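Local coordinates for protein transcriptional regulator, IclR family (Ruegeria sp. TM1040, PDB 3R4K) that probably binds DNA through an N-terminal winged helix-turn-helix domain and regulates transcription in response to a ligand sensed by its C-terminal IclR domain, at residues A[9-14]-A[29-34]; A[77-82]-A[244-249]; A[106-111]-A[129-134]. All blocks are in the same frame, centred on the assembly; numbering follows the deposited sequence.

Contact 1. Residues A[9-14]-A[29-34]; sequences LTLLTY and RLSGMN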
loop_
_atom_site.group_PDB
_atom_site.type_symbol
_atom_site.label_atom_id
_atom_site.label_comp_id
_atom_site.label_asym_id
_atom_site.label_seq_id
_atom_site.Cartn_x
_atom_site.Cartn_y
_atom_site.Cartn_z
ATOM N N LEU A 9 19.331 -1.130 8.326
ATOM C CA LEU A 9 17.942 -0.711 8.361
ATOM C C LEU A 9 17.779 0.717 8.886
ATOM O O LEU A 9 16.840 1.388 8.464
ATOM C CB LEU A 9 17.079 -1.712 9.144
ATOM C CG LEU A 9 17.075 -3.124 8.561
ATOM C CD1 LEU A 9 16.453 -4.107 9.519
ATOM C CD2 LEU A 9 16.464 -3.168 7.127
ATOM N N THR A 10 18.717 1.205 9.721
ATOM C CA THR A 10 18.721 2.583 10.236
ATOM C C THR A 10 18.917 3.568 9.075
ATOM O O THR A 10 18.332 4.648 9.097
ATOM C CB THR A 10 19.812 2.745 11.302
ATOM O OG1 THR A 10 19.526 1.870 12.388
ATOM C CG2 THR A 10 19.917 4.147 11.832
ATOM N N LEU A 11 19.726 3.182 8.057
ATOM C CA LEU A 11 20.009 4.020 6.894
ATOM C C LEU A 11 18.725 4.366 6.131
ATOM O O LEU A 11 18.600 5.493 5.641
ATOM C CB LEU A 11 21.042 3.360 5.951
ATOM C CG LEU A 11 22.487 3.237 6.481
ATOM C CD1 LEU A 11 23.346 2.383 5.549
ATOM C CD2 LEU A 11 23.132 4.598 6.646
ATOM N N LEU A 12 17.755 3.416 6.095
ATOM C CA LEU A 12 16.472 3.569 5.414
ATOM C C LEU A 12 15.576 4.614 6.080
ATOM O O LEU A 12 14.729 5.199 5.394
ATOM C CB LEU A 12 15.712 2.227 5.346
ATOM C CG LEU A 12 16.347 1.100 4.575
ATOM C CD1 LEU A 12 15.469 -0.105 4.613
ATOM C CD2 LEU A 12 16.621 1.500 3.134
ATOM N N THR A 13 15.759 4.838 7.404
ATOM C CA THR A 13 14.955 5.780 8.188
ATOM C C THR A 13 15.199 7.245 7.766
ATOM O O THR A 13 14.340 8.094 8.014
ATOM C CB THR A 13 15.188 5.611 9.722
ATOM O OG1 THR A 13 16.458 6.151 10.114
ATOM C CG2 THR A 13 15.041 4.170 10.204
ATOM N N TYR A 14 16.348 7.533 7.130
ATOM C CA TYR A 14 16.719 8.879 6.710
ATOM C C TYR A 14 15.928 9.336 5.476
ATOM O O TYR A 14 15.836 10.540 5.233
ATOM C CB TYR A 14 18.234 8.974 6.488
ATOM C CG TYR A 14 18.995 8.730 7.771
ATOM C CD1 TYR A 14 18.858 9.588 8.859
ATOM C CD2 TYR A 14 19.797 7.606 7.924
ATOM C CE1 TYR A 14 19.518 9.346 10.060
ATOM C CE2 TYR A 14 20.478 7.363 9.117
ATOM C CZ TYR A 14 20.332 8.235 10.185
ATOM O OH TYR A 14 20.987 8.024 11.376
ATOM N N ARG A 29 27.172 11.538 6.654
ATOM C CA ARG A 29 27.014 12.635 7.620
ATOM C C ARG A 29 25.806 12.440 8.523
ATOM O O ARG A 29 25.902 12.674 9.732
ATOM C CB ARG A 29 26.911 13.989 6.902
ATOM C CG ARG A 29 28.269 14.544 6.468
ATOM C CD ARG A 29 28.169 15.924 5.834
ATOM N NE ARG A 29 27.644 15.891 4.467
ATOM C CZ ARG A 29 28.372 15.621 3.387
ATOM N NH1 ARG A 29 29.662 15.330 3.503
ATOM N NH2 ARG A 29 27.813 15.622 2.186
ATOM N N LEU A 30 24.660 12.016 7.943
ATOM C CA LEU A 30 23.418 11.803 8.694
ATOM C C LEU A 30 23.488 10.607 9.649
ATOM O O LEU A 30 22.912 10.664 10.740
ATOM C CB LEU A 30 22.228 11.589 7.741
ATOM C CG LEU A 30 21.650 12.809 7.033
ATOM C CD1 LEU A 30 20.878 12.391 5.804
ATOM C CD2 LEU A 30 20.737 13.609 7.957
ATOM N N SER A 31 24.134 9.511 9.213
ATOM C CA SER A 31 24.198 8.270 9.975
ATOM C C SER A 31 25.321 8.229 11.008
ATOM O O SER A 31 25.166 7.560 12.031
ATOM C CB SER A 31 24.340 7.076 9.040
ATOM O OG SER A 31 25.552 7.128 8.312
ATOM N N GLY A 32 26.436 8.890 10.729
ATOM C CA GLY A 32 27.583 8.878 11.626
ATOM C C GLY A 32 28.552 7.740 11.351
ATOM O O GLY A 32 29.591 7.639 12.012
HETATM N N MSE A 33 28.232 6.888 10.353
HETATM C CA MSE A 33 29.051 5.745 9.931
HETATM C C MSE A 33 30.101 6.172 8.899
HETATM O O MSE A 33 29.926 7.209 8.259
HETATM C CB MSE A 33 28.164 4.640 9.323
HETATM C CG MSE A 33 26.930 4.296 10.165
HETATM SE SE MSE A 33 25.831 2.924 9.355
HETATM C CE MSE A 33 24.250 3.224 10.251
ATOM N N ASN A 34 31.176 5.368 8.705
ATOM C CA ASN A 34 32.201 5.644 7.681
ATOM C C ASN A 34 31.582 5.474 6.291
ATOM O O ASN A 34 30.670 4.672 6.135
ATOM C CB ASN A 34 33.452 4.732 7.791
ATOM C CG ASN A 34 33.717 4.059 9.102
ATOM O OD1 ASN A 34 32.914 3.250 9.609
ATOM N ND2 ASN A 34 34.901 4.319 9.633
#

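Contact 2. Residues A[77-82]-A[244-249]; sequences VPILSA and ERIGGA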
loop_
_atom_site.group_PDB
_atom_site.type_symbol
_atom_site.label_atom_id
_atom_site.label_comp_id
_atom_site.label_asym_id
_atom_site.label_seq_id
_atom_site.Cartn_x
_atom_site.Cartn_y
_atom_site.Cartn_z
ATOM N N VAL A 77 -2.642 -6.979 8.002
ATOM C CA VAL A 77 -3.227 -6.040 8.958
ATOM C C VAL A 77 -3.970 -4.879 8.207
ATOM O O VAL A 77 -3.362 -3.834 7.969
ATOM C CB VAL A 77 -2.218 -5.457 9.993
ATOM C CG1 VAL A 77 -2.954 -4.748 11.118
ATOM C CG2 VAL A 77 -1.287 -6.511 10.563
ATOM N N PRO A 78 -5.284 -5.017 7.883
ATOM C CA PRO A 78 -6.038 -3.855 7.345
ATOM C C PRO A 78 -6.180 -2.740 8.438
ATOM O O PRO A 78 -6.030 -3.080 9.609
ATOM C CB PRO A 78 -7.385 -4.476 6.949
ATOM C CG PRO A 78 -7.192 -5.991 7.036
ATOM C CD PRO A 78 -6.172 -6.178 8.088
ATOM N N ILE A 79 -6.381 -1.432 8.088
ATOM C CA ILE A 79 -6.499 -0.283 9.046
ATOM C C ILE A 79 -7.522 -0.576 10.192
ATOM O O ILE A 79 -7.261 -0.231 11.351
ATOM C CB ILE A 79 -6.830 1.079 8.321
ATOM C CG1 ILE A 79 -7.026 2.255 9.319
ATOM C CG2 ILE A 79 -8.045 0.959 7.396
ATOM C CD1 ILE A 79 -6.379 3.537 8.937
ATOM N N LEU A 80 -8.654 -1.230 9.875
ATOM C CA LEU A 80 -9.668 -1.507 10.893
ATOM C C LEU A 80 -9.212 -2.600 11.876
ATOM O O LEU A 80 -9.602 -2.576 13.042
ATOM C CB LEU A 80 -11.039 -1.837 10.269
ATOM C CG LEU A 80 -11.665 -0.688 9.396
ATOM C CD1 LEU A 80 -12.935 -1.127 8.735
ATOM C CD2 LEU A 80 -11.919 0.602 10.187
ATOM N N SER A 81 -8.353 -3.514 11.426
ATOM C CA SER A 81 -7.783 -4.559 12.275
ATOM C C SER A 81 -6.748 -3.943 13.231
ATOM O O SER A 81 -6.729 -4.293 14.416
ATOM C CB SER A 81 -7.161 -5.650 11.418
ATOM O OG SER A 81 -6.537 -6.648 12.203
ATOM N N ALA A 82 -5.946 -2.975 12.729
ATOM C CA ALA A 82 -4.957 -2.231 13.516
ATOM C C ALA A 82 -5.635 -1.315 14.564
ATOM O O ALA A 82 -5.063 -1.055 15.629
ATOM C CB ALA A 82 -4.085 -1.392 12.596
ATOM N N GLU A 244 1.322 4.845 12.942
ATOM C CA GLU A 244 2.489 3.970 12.910
ATOM C C GLU A 244 2.108 2.536 12.477
ATOM O O GLU A 244 2.836 1.968 11.666
ATOM C CB GLU A 244 3.154 3.969 14.279
ATOM C CG GLU A 244 4.511 3.305 14.331
ATOM C CD GLU A 244 4.864 2.825 15.727
ATOM O OE1 GLU A 244 4.775 1.599 15.967
ATOM O OE2 GLU A 244 5.184 3.675 16.592
ATOM N N ARG A 245 0.961 1.971 12.973
ATOM C CA ARG A 245 0.508 0.615 12.616
ATOM C C ARG A 245 0.122 0.500 11.124
ATOM O O ARG A 245 0.007 -0.622 10.617
ATOM C CB ARG A 245 -0.671 0.154 13.494
ATOM C CG ARG A 245 -0.405 0.049 15.011
ATOM C CD ARG A 245 0.113 -1.307 15.483
ATOM N NE ARG A 245 -0.825 -2.413 15.238
ATOM C CZ ARG A 245 -0.564 -3.473 14.469
ATOM N NH1 ARG A 245 0.615 -3.592 13.863
ATOM N NH2 ARG A 245 -1.479 -4.423 14.304
ATOM N N ILE A 246 -0.059 1.639 10.418
ATOM C CA ILE A 246 -0.420 1.639 9.005
ATOM C C ILE A 246 0.688 2.276 8.150
ATOM O O ILE A 246 0.472 2.496 6.969
ATOM C CB ILE A 246 -1.813 2.295 8.738
ATOM C CG1 ILE A 246 -1.831 3.797 9.128
ATOM C CG2 ILE A 246 -2.955 1.505 9.412
ATOM C CD1 ILE A 246 -2.855 4.654 8.393
ATOM N N GLY A 247 1.858 2.532 8.730
ATOM C CA GLY A 247 3.006 3.103 8.031
ATOM C C GLY A 247 2.798 4.511 7.508
ATOM O O GLY A 247 3.398 4.903 6.496
ATOM N N GLY A 248 1.949 5.260 8.205
ATOM C CA GLY A 248 1.617 6.631 7.842
ATOM C C GLY A 248 2.706 7.640 8.143
ATOM O O GLY A 248 3.639 7.371 8.899
ATOM N N ALA A 249 2.600 8.804 7.513
ATOM C CA ALA A 249 3.521 9.925 7.701
ATOM C C ALA A 249 2.717 11.207 7.794
ATOM O O ALA A 249 1.756 11.389 7.043
ATOM C CB ALA A 249 4.528 9.998 6.565
HETATM O O HOH W 1 -1.020 -2.438 8.064
#

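Contact 3. Residues A[106-111]-A[129-134]; sequences EQLASL and EVLTFH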
loop_
_atom_site.group_PDB
_atom_site.type_symbol
_atom_site.label_atom_id
_atom_site.label_comp_id
_atom_site.label_asym_id
_atom_site.label_seq_id
_atom_site.Cartn_x
_atom_site.Cartn_y
_atom_site.Cartn_z
ATOM N N GLU A 106 -15.957 10.823 -1.177
ATOM C CA GLU A 106 -16.166 12.203 -0.757
ATOM C C GLU A 106 -16.894 12.304 0.607
ATOM O O GLU A 106 -17.129 13.422 1.083
ATOM C CB GLU A 106 -16.912 12.992 -1.845
ATOM C CG GLU A 106 -15.951 13.604 -2.852
ATOM C CD GLU A 106 -16.468 14.754 -3.690
ATOM O OE1 GLU A 106 -17.705 14.909 -3.827
ATOM O OE2 GLU A 106 -15.617 15.481 -4.249
ATOM N N GLN A 107 -17.192 11.167 1.268
ATOM C CA GLN A 107 -17.845 11.199 2.580
ATOM C C GLN A 107 -16.967 10.563 3.671
ATOM O O GLN A 107 -16.029 9.812 3.377
ATOM C CB GLN A 107 -19.235 10.539 2.543
ATOM C CG GLN A 107 -19.240 9.042 2.213
ATOM C CD GLN A 107 -20.602 8.403 2.381
ATOM O OE1 GLN A 107 -21.655 9.007 2.109
ATOM N NE2 GLN A 107 -20.602 7.145 2.804
ATOM N N LEU A 108 -17.279 10.894 4.927
ATOM C CA LEU A 108 -16.581 10.388 6.106
ATOM C C LEU A 108 -17.517 9.433 6.884
ATOM O O LEU A 108 -18.597 9.847 7.337
ATOM C CB LEU A 108 -16.091 11.558 6.978
ATOM C CG LEU A 108 -15.278 11.195 8.212
ATOM C CD1 LEU A 108 -13.870 10.727 7.839
ATOM C CD2 LEU A 108 -15.219 12.364 9.166
ATOM N N ALA A 109 -17.125 8.149 6.991
ATOM C CA ALA A 109 -17.942 7.113 7.638
ATOM C C ALA A 109 -17.257 6.456 8.852
ATOM O O ALA A 109 -16.106 6.032 8.738
ATOM C CB ALA A 109 -18.300 6.042 6.618
ATOM N N SER A 110 -17.968 6.378 10.010
ATOM C CA SER A 110 -17.446 5.740 11.223
ATOM C C SER A 110 -17.481 4.248 10.970
ATOM O O SER A 110 -18.557 3.703 10.719
ATOM C CB SER A 110 -18.242 6.134 12.465
ATOM O OG SER A 110 -17.529 5.804 13.645
ATOM N N LEU A 111 -16.305 3.596 10.943
ATOM C CA LEU A 111 -16.247 2.194 10.556
ATOM C C LEU A 111 -15.808 1.209 11.659
ATOM O O LEU A 111 -16.018 0.005 11.501
ATOM C CB LEU A 111 -15.359 2.073 9.318
ATOM C CG LEU A 111 -16.006 2.725 8.055
ATOM C CD1 LEU A 111 -14.997 2.908 6.936
ATOM C CD2 LEU A 111 -17.302 1.977 7.601
ATOM N N GLU A 129 -21.975 4.737 10.008
ATOM C CA GLU A 129 -22.671 5.997 10.241
ATOM C C GLU A 129 -21.894 7.115 9.514
ATOM O O GLU A 129 -20.670 7.199 9.632
ATOM C CB GLU A 129 -22.800 6.265 11.752
ATOM C CG GLU A 129 -23.529 7.556 12.088
ATOM C CD GLU A 129 -24.219 7.591 13.439
ATOM O OE1 GLU A 129 -23.583 7.241 14.463
ATOM O OE2 GLU A 129 -25.397 8.015 13.475
ATOM N N VAL A 130 -22.592 7.929 8.730
ATOM C CA VAL A 130 -21.973 9.019 7.965
ATOM C C VAL A 130 -21.914 10.269 8.854
ATOM O O VAL A 130 -22.922 10.664 9.447
ATOM C CB VAL A 130 -22.680 9.269 6.609
ATOM C CG1 VAL A 130 -22.029 10.426 5.842
ATOM C CG2 VAL A 130 -22.677 7.996 5.756
ATOM N N LEU A 131 -20.719 10.854 8.967
ATOM C CA LEU A 131 -20.460 12.031 9.788
ATOM C C LEU A 131 -20.370 13.268 8.915
ATOM O O LEU A 131 -19.890 13.197 7.769
ATOM C CB LEU A 131 -19.161 11.876 10.600
ATOM C CG LEU A 131 -18.931 10.604 11.439
ATOM C CD1 LEU A 131 -20.202 9.987 12.023
ATOM C CD2 LEU A 131 -18.116 9.653 10.746
ATOM N N THR A 132 -20.846 14.405 9.438
ATOM C CA THR A 132 -20.777 15.654 8.686
ATOM C C THR A 132 -19.351 16.226 8.824
ATOM O O THR A 132 -18.690 15.987 9.839
ATOM C CB THR A 132 -21.864 16.637 9.151
ATOM O OG1 THR A 132 -21.630 17.002 10.510
ATOM C CG2 THR A 132 -23.277 16.078 9.001
ATOM N N PHE A 133 -18.882 16.959 7.805
ATOM C CA PHE A 133 -17.556 17.564 7.863
ATOM C C PHE A 133 -17.544 18.789 8.781
ATOM O O PHE A 133 -16.532 19.083 9.417
ATOM C CB PHE A 133 -17.059 17.946 6.463
ATOM C CG PHE A 133 -16.548 16.769 5.664
ATOM C CD1 PHE A 133 -15.353 16.136 6.007
ATOM C CD2 PHE A 133 -17.257 16.290 4.572
ATOM C CE1 PHE A 133 -14.895 15.033 5.283
ATOM C CE2 PHE A 133 -16.785 15.196 3.834
ATOM C CZ PHE A 133 -15.615 14.572 4.200
ATOM N N HIS A 134 -18.680 19.485 8.866
ATOM C CA HIS A 134 -18.806 20.712 9.640
ATOM C C HIS A 134 -19.371 20.497 11.060
ATOM O O HIS A 134 -19.126 21.337 11.927
ATOM C CB HIS A 134 -19.687 21.717 8.867
ATOM C CG HIS A 134 -21.109 21.276 8.697
ATOM N ND1 HIS A 134 -21.465 20.309 7.770
ATOM C CD2 HIS A 134 -22.223 21.693 9.343
ATOM C CE1 HIS A 134 -22.778 20.160 7.898
ATOM N NE2 HIS A 134 -23.276 20.970 8.833
#

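Contact 1. Residues A[9-14]-A[29-34]
Tyr14 lies against the C-terminal turn of helix 24-31, where its ring meets both Leu30 and Ser31. CG stands anti to its own carbonyl carbon, beside the backbone N (chi1 -63°), and from there one ring face comes under the Leu30 side chain: Leu30 CB sits 4.2 Å from the centroid of the Tyr14 ring in a CH-pi contact, displaced toward the rim. On the opposite face Thr13 OG1 lies over the ring centre, the Thr13 hydroxyl being held by a 2.6 Å hydrogen bond from Thr13 OG1 to Thr10 O. The Tyr14 and Leu30 side chains run past one another in opposing senses. Farther along the ring, Tyr14 CE2 approaches Ser31 CB at 3.9 Å. These segments join the first helix of the DNA-binding domain to helix 24-31, which with helix 35-47 forms the helix-turn-helix; Gly32, with positive phi, leads out of helix 24-31 into the turn. Leu11 CD2 lies 3.7 Å from Ser31 CB and 4.0 Å from Met33 CE. Met33, a selenomethionine, reaches this methyl with a chain extended beyond CG (chi2 179°). Ser31 OG turns back to Leu27 O of its own helix and also takes a weak bond from Met33 N. Leu41 of helix 35-47 touches both Leu11 and Met33.

Contact 2. Residues A[77-82]-A[244-249]
Arg245 packs its aliphatic base against Ala82 and carries its guanidinium over to Val77. At the root, Arg245 CB lies 3.9 Å from Ala82 CB, a contact between the last turn of helix 225-245 and the first turn of helix 79-94. CG then stands anti to the carbonyl carbon (chi1 -61°), and bends at chi2 and chi3 (-90° and -62°) fold the chain, with CG, CD and NE making no close approach to residues 77-82. At the tip, Arg245 NH2 comes to 3.5 Å from Val77 CG1, the arginine lying crosswise to the valine, and to 4.2 Å from Ala82 CA. The other terminal nitrogen, NH1, forms a salt bridge with Glu52 of the second subunit, so the same side chain lines the intrachain contact and ties it to the dimer partner. Next to it, Ile246 meets Ile79 methyl to methyl: Ile246 CD1 is 3.7 Å from Ile79 CD1, while Ile246 CG2 rests 4.0 Å from Ile79 CB. Between the backbones a water donates to Val77 O at 2.7 Å and, over a longer 3.3 Å, to Arg245 O, which also accepts from Arg73. Gly247, with positive phi, closes helix 225-245 in a Schellman motif, turning the chain away just beyond Ile246. The two helix ends thus meet on the sheet of the C-terminal domain, with Leu211 of strand 210-219 touching both isoleucines and Leu100 and Leu102 of strand 97-104 packing against Ile79.

Contact 3. Residues A[106-111]-A[129-134]
Leu108 CG stands anti to the backbone N (chi1 -177°) and Leu131 CG anti to its carbonyl carbon (chi1 -50°); a Leu131 chi2 of -32°, away from any staggered position, then turns the methyls so that CD2 is directed at Leu108 and Ser110. On the shared face of the sheet Leu131 CD2 comes to 4.1 Å from Leu108 CG and 3.9 Å from Ser110 CB, bridging two residues of strand 107-114. The Phe133 ring closes the end of this patch, with CE1 4.0 Å from Leu108 CB and CE2 3.3 Å from Glu106 O, which lies at the ring edge near its plane. Across the other face, Val130 CG2 touches the amide of Gln107, 3.7 Å from NE2. Two backbone hydrogen bonds, Leu131 N to Leu108 O at 2.9 Å and Ser110 N to Glu129 O at 2.8 Å, flank the non-hydrogen-bonded pair Ala109 and Val130. Strand 129-131 is a short, weakly bonded edge strand of the six-stranded antiparallel sheet. Val142 of helix 137-143 packs on both Leu108 and Phe133, while Glu106 O is placed where the carbonyl's partial negative charge would suit the weakly positive C-H edge of the ring.

How the contacts relate
The three contacts follow the architecture from the DNA-binding end to the far edge of the C-terminal domain. Contact 1 lies within the helix-turn-helix domain, its centre about 25 Å from that of contact 2 and about 41 Å from that of contact 3, on the opposite side of the chain's centre from the latter. Contact 2 closes a long loop of chain in which contact 3 is nested, and these two touch directly: Leu80 CD2 packs 3.8 Å from Leu111 CB, linking helix 79-94 to strand 107-114. Contacts 1 and 2 do not touch, yet both reach the second subunit, whereas no other chain of the assembly meets the segments of contact 3.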